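Side-chain contacts in pseudoperoxidase (Leishmania major, PDB 5VIA), which binds heme b, with its iron ligated by protein atoms on both faces, and belongs to the peroxidase family although it is classed as a pseudoperoxidase: residues A21-Q26 against S90-A95; D32-S37 against K98-P103; T36-A41 against L156-V161. One frame throughout, in Å; residues are numbered along the deposited sequence.

Contact 1: A21-Q26 against S90-A95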
loop_
_atom_site.group_PDB
_atom_site.type_symbol
_atom_site.label_atom_id
_atom_site.label_comp_id
_atom_site.label_asym_id
_atom_site.label_seq_id
_atom_site.Cartn_x
_atom_site.Cartn_y
_atom_site.Cartn_z
ATOM N N ALA A 21 6.414 5.770 -17.324
ATOM C CA ALA A 21 5.732 6.835 -18.047
ATOM C C ALA A 21 4.413 6.342 -18.642
ATOM O O ALA A 21 3.420 7.071 -18.649
ATOM C CB ALA A 21 6.624 7.396 -19.122
ATOM N N SER A 22 4.413 5.106 -19.142
ATOM C CA SER A 22 3.214 4.501 -19.717
ATOM C C SER A 22 2.133 4.305 -18.650
ATOM O O SER A 22 0.958 4.531 -18.906
ATOM C CB SER A 22 3.546 3.165 -20.385
ATOM O OG SER A 22 4.571 3.300 -21.357
ATOM N N ALA A 23 2.528 3.891 -17.455
ATOM C CA ALA A 23 1.565 3.764 -16.368
ATOM C C ALA A 23 1.005 5.132 -15.955
ATOM O O ALA A 23 -0.198 5.274 -15.715
ATOM C CB ALA A 23 2.187 3.048 -15.181
ATOM N N CYS A 24 1.877 6.136 -15.874
ATOM C CA CYS A 24 1.457 7.492 -15.517
ATOM C C CYS A 24 0.386 8.055 -16.448
ATOM O O CYS A 24 -0.533 8.742 -15.993
ATOM C CB CYS A 24 2.657 8.432 -15.512
ATOM S SG CYS A 24 3.661 8.304 -14.029
ATOM N N LYS A 25 0.513 7.777 -17.743
ATOM C CA LYS A 25 -0.465 8.258 -18.717
ATOM C C LYS A 25 -1.837 7.633 -18.464
ATOM O O LYS A 25 -2.865 8.303 -18.600
ATOM C CB LYS A 25 0.015 7.984 -20.146
ATOM C CG LYS A 25 1.385 8.598 -20.460
ATOM C CD LYS A 25 1.636 8.712 -21.960
ATOM C CE LYS A 25 2.929 9.490 -22.274
ATOM N NZ LYS A 25 4.168 8.642 -22.215
ATOM N N GLN A 26 -1.846 6.358 -18.079
ATOM C CA GLN A 26 -3.086 5.677 -17.710
ATOM C C GLN A 26 -3.719 6.359 -16.494
ATOM O O GLN A 26 -4.933 6.600 -16.459
ATOM C CB GLN A 26 -2.822 4.192 -17.430
ATOM C CG GLN A 26 -2.526 3.365 -18.686
ATOM C CD GLN A 26 -3.637 3.456 -19.720
ATOM O OE1 GLN A 26 -4.823 3.456 -19.379
ATOM N NE2 GLN A 26 -3.257 3.553 -20.991
ATOM N N SER A 90 5.550 -3.890 -10.146
ATOM C CA SER A 90 6.323 -3.056 -9.227
ATOM C C SER A 90 6.575 -1.656 -9.808
ATOM O O SER A 90 6.580 -0.663 -9.066
ATOM C CB SER A 90 7.641 -3.744 -8.840
ATOM O OG SER A 90 8.489 -3.853 -9.967
ATOM N N LEU A 91 6.756 -1.570 -11.125
ATOM C CA LEU A 91 6.975 -0.279 -11.790
ATOM C C LEU A 91 5.699 0.569 -11.851
ATOM O O LEU A 91 5.753 1.811 -11.818
ATOM C CB LEU A 91 7.537 -0.485 -13.201
ATOM C CG LEU A 91 8.990 -0.954 -13.266
ATOM C CD1 LEU A 91 9.393 -1.276 -14.678
ATOM C CD2 LEU A 91 9.918 0.090 -12.692
ATOM N N ALA A 92 4.555 -0.104 -11.950
ATOM C CA ALA A 92 3.260 0.569 -11.906
ATOM C C ALA A 92 2.991 1.157 -10.525
ATOM O O ALA A 92 2.416 2.230 -10.416
ATOM C CB ALA A 92 2.141 -0.385 -12.319
ATOM N N ALA A 93 3.390 0.447 -9.470
ATOM C CA ALA A 93 3.246 0.969 -8.118
ATOM C C ALA A 93 4.129 2.197 -7.962
ATOM O O ALA A 93 3.700 3.225 -7.421
ATOM C CB ALA A 93 3.623 -0.097 -7.075
ATOM N N ILE A 94 5.367 2.087 -8.443
ATOM C CA ILE A 94 6.309 3.203 -8.402
ATOM C C ILE A 94 5.753 4.388 -9.190
ATOM O O ILE A 94 5.888 5.539 -8.779
ATOM C CB ILE A 94 7.706 2.766 -8.936
ATOM C CG1 ILE A 94 8.378 1.799 -7.948
ATOM C CG2 ILE A 94 8.623 3.959 -9.163
ATOM C CD1 ILE A 94 9.620 1.122 -8.517
ATOM N N ALA A 95 5.105 4.107 -10.314
ATOM C CA ALA A 95 4.467 5.165 -11.095
ATOM C C ALA A 95 3.302 5.802 -10.333
ATOM O O ALA A 95 3.028 6.998 -10.494
ATOM C CB ALA A 95 4.010 4.630 -12.436
#
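Ala23 and Ala95 meet methyl to methyl, their CB atoms 3.7 Å apart, at the heart of a buried helix-helix crossing. The packing is mostly of such small apolar groups. The CB of Ala23 also rests over the backbone of the facing helix, 4.2 Å from Ala92 CA, with the Ala92 methyl lying alongside. Next to it, Cys24 turns its thiol beside its own backbone N (chi1 -79°), which brings SG to 4.0 Å from Ala95 CB. The methyl of Ala95 thus fits between two consecutive residues of the other helix. Small side chains suit these positions because the axes of 21-26 and 90-95 approach to 8.6 Å, crossing at -57°, and leave little room for branched or long groups.

Cys24 SG also lies 3.8 Å from Ala95 O, but no hydrogen bond joins the two segments. Backbone bonds within each helix, such as Ala95 N to Leu91 O, take up polar groups there, and the Ser22 hydroxyl bonds to Asp18 O and Tyr80 OH.

Around this crossing, helix 16-29 also packs on helix 67-79, where Leu76 touches Ala23. Leu91 of helix 85-99 touches Val19 and Val20 of helix 16-29 and Leu108 of helix 105-109.

Contact 2: D32-S37 against K98-P103. With HEM (protoporphyrin IX containing Fe), chain B.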
loop_
_atom_site.group_PDB
_atom_site.type_symbol
_atom_site.label_atom_id
_atom_site.label_comp_id
_atom_site.label_asym_id
_atom_site.label_seq_id
_atom_site.Cartn_x
_atom_site.Cartn_y
_atom_site.Cartn_z
ATOM N N ASP A 32 -7.719 7.682 -9.941
ATOM C CA ASP A 32 -7.996 6.890 -8.749
ATOM C C ASP A 32 -7.164 5.618 -8.692
ATOM O O ASP A 32 -6.952 5.057 -7.617
ATOM C CB ASP A 32 -9.485 6.534 -8.676
ATOM C CG ASP A 32 -9.976 5.768 -9.896
ATOM O OD1 ASP A 32 -10.047 6.356 -11.007
ATOM O OD2 ASP A 32 -10.325 4.575 -9.739
ATOM N N LEU A 33 -6.705 5.160 -9.856
ATOM C CA LEU A 33 -5.976 3.892 -9.943
ATOM C C LEU A 33 -4.508 4.009 -9.556
ATOM O O LEU A 33 -3.806 2.998 -9.434
ATOM C CB LEU A 33 -6.114 3.299 -11.348
ATOM C CG LEU A 33 -7.553 2.945 -11.727
ATOM C CD1 LEU A 33 -7.612 2.223 -13.059
ATOM C CD2 LEU A 33 -8.176 2.095 -10.625
ATOM N N ALA A 34 -4.028 5.230 -9.363
ATOM C CA ALA A 34 -2.650 5.400 -8.909
ATOM C C ALA A 34 -2.500 4.861 -7.505
ATOM O O ALA A 34 -1.587 4.060 -7.216
ATOM C CB ALA A 34 -2.239 6.852 -8.968
ATOM N N ALA A 35 -3.381 5.291 -6.606
ATOM C CA ALA A 35 -3.289 4.774 -5.245
ATOM C C ALA A 35 -3.606 3.273 -5.174
ATOM O O ALA A 35 -2.989 2.532 -4.395
ATOM C CB ALA A 35 -4.163 5.575 -4.299
ATOM N N THR A 36 -4.560 2.807 -5.974
ATOM C CA THR A 36 -4.860 1.377 -5.974
ATOM C C THR A 36 -3.644 0.558 -6.462
ATOM O O THR A 36 -3.380 -0.548 -5.960
ATOM C CB THR A 36 -6.101 1.042 -6.808
ATOM O OG1 THR A 36 -7.123 2.028 -6.576
ATOM C CG2 THR A 36 -6.623 -0.341 -6.410
ATOM N N SER A 37 -2.890 1.105 -7.416
ATOM C CA SER A 37 -1.693 0.425 -7.894
ATOM C C SER A 37 -0.636 0.366 -6.793
ATOM O O SER A 37 0.126 -0.597 -6.713
ATOM C CB SER A 37 -1.133 1.110 -9.139
ATOM O OG SER A 37 -2.122 1.193 -10.162
ATOM N N LYS A 98 4.858 8.370 -8.027
ATOM C CA LYS A 98 5.205 9.518 -8.861
ATOM C C LYS A 98 3.977 10.351 -9.197
ATOM O O LYS A 98 3.996 11.590 -9.096
ATOM C CB LYS A 98 5.851 9.035 -10.167
ATOM C CG LYS A 98 6.315 10.138 -11.110
ATOM C CD LYS A 98 6.940 9.539 -12.370
ATOM C CE LYS A 98 7.677 10.579 -13.212
ATOM N NZ LYS A 98 6.798 11.578 -13.848
ATOM N N TYR A 99 2.914 9.672 -9.617
ATOM C CA TYR A 99 1.702 10.379 -10.027
ATOM C C TYR A 99 1.128 11.148 -8.842
ATOM O O TYR A 99 0.625 12.253 -8.998
ATOM C CB TYR A 99 0.660 9.416 -10.621
ATOM C CG TYR A 99 -0.656 10.104 -10.952
ATOM C CD1 TYR A 99 -0.808 10.837 -12.120
ATOM C CD2 TYR A 99 -1.735 10.034 -10.073
ATOM C CE1 TYR A 99 -2.000 11.473 -12.416
ATOM C CE2 TYR A 99 -2.931 10.671 -10.354
ATOM C CZ TYR A 99 -3.059 11.384 -11.523
ATOM O OH TYR A 99 -4.250 12.018 -11.794
ATOM N N LEU A 100 1.239 10.567 -7.651
ATOM C CA LEU A 100 0.688 11.191 -6.456
ATOM C C LEU A 100 1.698 12.069 -5.703
ATOM O O LEU A 100 1.565 12.281 -4.491
ATOM C CB LEU A 100 0.089 10.128 -5.537
ATOM C CG LEU A 100 -1.071 9.356 -6.170
ATOM C CD1 LEU A 100 -1.496 8.215 -5.277
ATOM C CD2 LEU A 100 -2.251 10.296 -6.463
ATOM N N ASN A 101 2.681 12.592 -6.431
ATOM C CA ASN A 101 3.645 13.550 -5.878
ATOM C C ASN A 101 4.413 12.990 -4.682
ATOM O O ASN A 101 4.809 13.736 -3.790
ATOM C CB ASN A 101 2.946 14.863 -5.494
ATOM C CG ASN A 101 3.858 16.074 -5.625
ATOM O OD1 ASN A 101 4.929 15.993 -6.243
ATOM N ND2 ASN A 101 3.434 17.214 -5.056
ATOM N N GLY A 102 4.622 11.677 -4.670
ATOM C CA GLY A 102 5.314 11.033 -3.567
ATOM C C GLY A 102 6.806 10.903 -3.810
ATOM O O GLY A 102 7.302 11.229 -4.892
ATOM N N PRO A 103 7.544 10.465 -2.784
ATOM C CA PRO A 103 8.984 10.278 -2.971
ATOM C C PRO A 103 9.243 8.931 -3.633
ATOM O O PRO A 103 8.975 7.890 -3.028
ATOM C CB PRO A 103 9.528 10.289 -1.533
ATOM C CG PRO A 103 8.383 9.819 -0.686
ATOM C CD PRO A 103 7.128 10.315 -1.376
HETATM C CHA HEM B . -6.267 1.419 1.564
HETATM C CHB HEM B . -5.990 -0.640 5.973
HETATM C CHC HEM B . -1.299 -1.524 5.088
HETATM C CHD HEM B . -1.433 1.181 1.034
HETATM C C1A HEM B . -6.586 0.870 2.782
HETATM C C2A HEM B . -7.935 0.721 3.281
HETATM C C3A HEM B . -7.874 0.154 4.482
HETATM C C4A HEM B . -6.468 -0.076 4.806
HETATM C CMA HEM B . -9.071 -0.194 5.385
HETATM C CAA HEM B . -9.217 1.107 2.511
HETATM C CBA HEM B . -9.377 -0.023 1.476
HETATM C CGA HEM B . -10.587 0.154 0.586
HETATM O O1A HEM B . -11.725 0.160 1.117
HETATM O O2A HEM B . -10.414 0.253 -0.661
HETATM C C1B HEM B . -4.697 -1.095 6.135
HETATM C C2B HEM B . -4.150 -1.783 7.281
HETATM C C3B HEM B . -2.858 -2.057 7.047
HETATM C C4B HEM B . -2.520 -1.501 5.738
HETATM C CMB HEM B . -4.952 -2.166 8.534
HETATM C CAB HEM B . -1.943 -2.795 8.056
HETATM C CBB HEM B . -0.888 -3.519 7.664
HETATM C C1C HEM B . -0.913 -0.871 3.931
HETATM C C2C HEM B . 0.437 -0.834 3.353
HETATM C C3C HEM B . 0.383 -0.080 2.221
HETATM C C4C HEM B . -0.990 0.376 2.062
HETATM C CMC HEM B . 1.662 -1.566 3.968
HETATM C CAC HEM B . 1.449 0.308 1.170
HETATM C CBC HEM B . 2.687 -0.206 1.153
HETATM C C1D HEM B . -2.743 1.519 0.798
HETATM C C2D HEM B . -3.207 2.348 -0.296
HETATM C C3D HEM B . -4.719 2.426 -0.129
HETATM C C4D HEM B . -5.012 1.635 1.048
HETATM C CMD HEM B . -2.355 3.012 -1.399
HETATM C CAD HEM B . -5.721 3.172 -1.050
HETATM C CBD HEM B . -6.082 2.158 -2.144
HETATM C CGD HEM B . -7.094 2.719 -3.114
HETATM O O1D HEM B . -7.635 1.932 -3.946
HETATM O O2D HEM B . -7.356 3.946 -3.046
HETATM N NA HEM B . -5.707 0.380 3.743
HETATM N NB HEM B . -3.680 -0.930 5.219
HETATM N NC HEM B . -1.757 -0.116 3.111
HETATM N ND HEM B . -3.829 1.129 1.577
HETATM FE FE HEM B . -3.783 0.065 3.404
#
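Ala35 lines the heme pocket beside one propionate, and Ala34 before it packs on Tyr99 and Leu100 at the end of helix 85-99. Ala34 points its methyl into the notch between these two side chains: CB lies 3.4 Å from Tyr99 CD2 and 3.9 Å from Leu100 CG. The ring reaches it because Tyr99 extends with CG anti to its backbone N (chi1 175°). At the next residue, the CD1 branch of Leu100 lies 3.7 Å from Ala35 N and 3.9 Å from Ala35 CB. A methyl at Ala35 is small enough to admit both leucine and heme, whose propionate O2D is 3.8 Å from the same CB.

Leu100 takes this place just as helix 85-99 closes in a Schellman motif. Asn101 is its C-prime residue, with a positive phi of 58° that asparagine tolerates well; Gly102 N bonds to Ile97 O and Asn101 N to Lys98 O. Leu100 is also hydrogen-bonded through its backbone to Leu183.

Neighbouring Thr36 donates from OG1 to the heme propionate O1D at 2.7 Å. Within helix 33-49, Leu33 O is gripped twice, by Ser37 N and by Ser37 OG (2.6 Å), from opposite faces of its carbonyl plane.

Contact 3: T36-A41 against L156-V161. With HEM (protoporphyrin IX containing Fe), chain B.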
loop_
_atom_site.group_PDB
_atom_site.type_symbol
_atom_site.label_atom_id
_atom_site.label_comp_id
_atom_site.label_asym_id
_atom_site.label_seq_id
_atom_site.Cartn_x
_atom_site.Cartn_y
_atom_site.Cartn_z
ATOM N N THR A 36 -4.560 2.807 -5.974
ATOM C CA THR A 36 -4.860 1.377 -5.974
ATOM C C THR A 36 -3.644 0.558 -6.462
ATOM O O THR A 36 -3.380 -0.548 -5.960
ATOM C CB THR A 36 -6.101 1.042 -6.808
ATOM O OG1 THR A 36 -7.123 2.028 -6.576
ATOM C CG2 THR A 36 -6.623 -0.341 -6.410
ATOM N N SER A 37 -2.890 1.105 -7.416
ATOM C CA SER A 37 -1.693 0.425 -7.894
ATOM C C SER A 37 -0.636 0.366 -6.793
ATOM O O SER A 37 0.126 -0.597 -6.713
ATOM C CB SER A 37 -1.133 1.110 -9.139
ATOM O OG SER A 37 -2.122 1.193 -10.162
ATOM N N ILE A 38 -0.598 1.385 -5.940
ATOM C CA ILE A 38 0.327 1.391 -4.812
ATOM C C ILE A 38 -0.106 0.326 -3.819
ATOM O O ILE A 38 0.722 -0.457 -3.348
ATOM C CB ILE A 38 0.373 2.759 -4.104
ATOM C CG1 ILE A 38 0.973 3.812 -5.032
ATOM C CG2 ILE A 38 1.169 2.664 -2.782
ATOM C CD1 ILE A 38 0.877 5.217 -4.475
ATOM N N ARG A 39 -1.406 0.280 -3.516
ATOM C CA ARG A 39 -1.917 -0.748 -2.622
ATOM C C ARG A 39 -1.553 -2.144 -3.141
ATOM O O ARG A 39 -1.191 -3.022 -2.367
ATOM C CB ARG A 39 -3.435 -0.655 -2.446
ATOM C CG ARG A 39 -3.958 -1.869 -1.674
ATOM C CD ARG A 39 -5.354 -1.688 -1.101
ATOM N NE ARG A 39 -6.380 -1.886 -2.089
ATOM C CZ ARG A 39 -6.964 -3.048 -2.352
ATOM N NH1 ARG A 39 -6.609 -4.147 -1.703
ATOM N NH2 ARG A 39 -7.899 -3.100 -3.277
ATOM N N THR A 40 -1.646 -2.318 -4.455
ATOM C CA THR A 40 -1.315 -3.584 -5.096
ATOM C C THR A 40 0.111 -4.069 -4.797
ATOM O O THR A 40 0.349 -5.269 -4.722
ATOM C CB THR A 40 -1.540 -3.477 -6.600
ATOM O OG1 THR A 40 -2.909 -3.118 -6.833
ATOM C CG2 THR A 40 -1.283 -4.796 -7.268
ATOM N N ALA A 41 1.057 -3.151 -4.622
ATOM C CA ALA A 41 2.419 -3.575 -4.301
ATOM C C ALA A 41 2.427 -4.252 -2.940
ATOM O O ALA A 41 3.163 -5.222 -2.725
ATOM C CB ALA A 41 3.371 -2.411 -4.320
ATOM N N LEU A 156 3.352 3.270 6.157
ATOM C CA LEU A 156 1.925 3.551 6.369
ATOM C C LEU A 156 1.474 4.914 5.844
ATOM O O LEU A 156 0.267 5.174 5.744
ATOM C CB LEU A 156 1.526 3.316 7.830
ATOM C CG LEU A 156 1.431 1.825 8.205
ATOM C CD1 LEU A 156 1.199 1.653 9.676
ATOM C CD2 LEU A 156 0.308 1.132 7.436
ATOM N N ALA A 157 2.420 5.776 5.466
ATOM C CA ALA A 157 2.052 7.051 4.842
ATOM C C ALA A 157 1.414 6.867 3.474
ATOM O O ALA A 157 0.926 7.846 2.890
ATOM C CB ALA A 157 3.238 7.962 4.732
ATOM N N CYS A 158 1.415 5.638 2.946
ATOM C CA CYS A 158 0.613 5.365 1.751
ATOM C C CYS A 158 -0.862 5.606 2.040
ATOM O O CYS A 158 -1.647 5.791 1.122
ATOM C CB CYS A 158 0.804 3.940 1.237
ATOM S SG CYS A 158 2.446 3.634 0.515
ATOM N N HIS A 159 -1.243 5.590 3.313
ATOM C CA HIS A 159 -2.632 5.905 3.691
ATOM C C HIS A 159 -2.978 7.386 3.550
ATOM O O HIS A 159 -4.128 7.799 3.776
ATOM C CB HIS A 159 -2.900 5.436 5.112
ATOM C CG HIS A 159 -3.127 3.962 5.219
ATOM N ND1 HIS A 159 -3.275 3.316 6.426
ATOM C CD2 HIS A 159 -3.245 3.010 4.264
ATOM C CE1 HIS A 159 -3.481 2.031 6.213
ATOM N NE2 HIS A 159 -3.460 1.821 4.913
ATOM N N SER A 160 -1.993 8.196 3.175
ATOM C CA SER A 160 -2.264 9.606 2.934
ATOM C C SER A 160 -2.899 9.807 1.552
ATOM O O SER A 160 -3.368 10.899 1.246
ATOM C CB SER A 160 -0.982 10.419 3.066
ATOM O OG SER A 160 -0.104 10.084 2.019
ATOM N N VAL A 161 -2.936 8.751 0.734
ATOM C CA VAL A 161 -3.619 8.812 -0.567
ATOM C C VAL A 161 -4.683 7.720 -0.673
ATOM O O VAL A 161 -4.768 6.837 0.189
ATOM C CB VAL A 161 -2.636 8.647 -1.751
ATOM C CG1 VAL A 161 -1.641 9.802 -1.804
ATOM C CG2 VAL A 161 -1.908 7.314 -1.663
HETATM C CHA HEM B . -6.267 1.419 1.564
HETATM C CHB HEM B . -5.990 -0.640 5.973
HETATM C CHC HEM B . -1.299 -1.524 5.088
HETATM C CHD HEM B . -1.433 1.181 1.034
HETATM C C1A HEM B . -6.586 0.870 2.782
HETATM C C2A HEM B . -7.935 0.721 3.281
HETATM C C3A HEM B . -7.874 0.154 4.482
HETATM C C4A HEM B . -6.468 -0.076 4.806
HETATM C CMA HEM B . -9.071 -0.194 5.385
HETATM C CAA HEM B . -9.217 1.107 2.511
HETATM C CBA HEM B . -9.377 -0.023 1.476
HETATM C CGA HEM B . -10.587 0.154 0.586
HETATM O O1A HEM B . -11.725 0.160 1.117
HETATM O O2A HEM B . -10.414 0.253 -0.661
HETATM C C1B HEM B . -4.697 -1.095 6.135
HETATM C C2B HEM B . -4.150 -1.783 7.281
HETATM C C3B HEM B . -2.858 -2.057 7.047
HETATM C C4B HEM B . -2.520 -1.501 5.738
HETATM C CMB HEM B . -4.952 -2.166 8.534
HETATM C CAB HEM B . -1.943 -2.795 8.056
HETATM C CBB HEM B . -0.888 -3.519 7.664
HETATM C C1C HEM B . -0.913 -0.871 3.931
HETATM C C2C HEM B . 0.437 -0.834 3.353
HETATM C C3C HEM B . 0.383 -0.080 2.221
HETATM C C4C HEM B . -0.990 0.376 2.062
HETATM C CMC HEM B . 1.662 -1.566 3.968
HETATM C CAC HEM B . 1.449 0.308 1.170
HETATM C CBC HEM B . 2.687 -0.206 1.153
HETATM C C1D HEM B . -2.743 1.519 0.798
HETATM C C2D HEM B . -3.207 2.348 -0.296
HETATM C C3D HEM B . -4.719 2.426 -0.129
HETATM C C4D HEM B . -5.012 1.635 1.048
HETATM C CMD HEM B . -2.355 3.012 -1.399
HETATM C CAD HEM B . -5.721 3.172 -1.050
HETATM C CBD HEM B . -6.082 2.158 -2.144
HETATM C CGD HEM B . -7.094 2.719 -3.114
HETATM O O1D HEM B . -7.635 1.932 -3.946
HETATM O O2D HEM B . -7.356 3.946 -3.046
HETATM N NA HEM B . -5.707 0.380 3.743
HETATM N NB HEM B . -3.680 -0.930 5.219
HETATM N NC HEM B . -1.757 -0.116 3.111
HETATM N ND HEM B . -3.829 1.129 1.577
HETATM FE FE HEM B . -3.783 0.065 3.404
#
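Ile38 and Cys158 touch just beyond the rim of the heme, CG2 against SG at 3.7 Å, and join the helix on one side of the porphyrin to the loop on the other. Ile38 has the most surface buried here. Its CG2 branch, anti to the backbone N, serves two partners at once, the thiol and the heme methyl CMD at 3.8 Å, while CD1 reaches loosely to Val161 CG2 at 4.5 Å. A beta-branched residue suits the spot, spreading two apolar arms from one helical position.

Cys158 is shared in the same way. Its SG lies 3.5 Å from the vinyl carbon CAC of the heme, and its CB is close to the meso carbon CHD. A compact, polarisable thiol fills this narrow gap well.

Val161, just after the 3-10 turn 157-160, has an extended backbone, and its CB points toward helix 33-49. Its apolar branches suit a place between Ile38 and Leu183, while its carbonyl O lies 4.0 Å from heme CAD, at the root of a propionate.

The turn itself carries His159, which ligates the iron through NE2 at 2.3 Å, with Cys60 SG as the second axial ligand. His159 ND1 bonds to Glu243, which recalls the proximal His-Asp pair of heme peroxidases, with glutamate in the aspartate's place. Ala157 O is held twice, by Ser160 N and by Ser160 OG, the latter at 2.6 Å and nearly straight in line with the carbonyl (171°).

Arg39 comes over the heme face opposite to His159, probably where peroxidases place their distal arginine. A bend at chi3 (80°) turns its guanidinium to bond with carbonyl oxygens, NH1 with Cys60 and Val62, NH2 with Arg64.

The contacts form a chain of packing that leads from a helix crossing away from the heme to the iron. Contact 1 is farthest from the heme, with the Ala92 side chain about 12 Å from it, whereas contacts 2 and 3 both touch it and share Thr36 and Ser37. Centres of contacts 1 and 2 are 9 Å apart, those of 2 and 3 about 8 Å. Helix 85-99 serves contacts 1 and 2 in turn, and its inner side meets helix 33-49 directly where Ala93 CB lies 3.6 Å from Ala41 CB. Leu100 of contact 2 continues the core into contact 3: its CD1 is 3.7 Å from Val161 CB and 3.9 Å from Ile38 CD1.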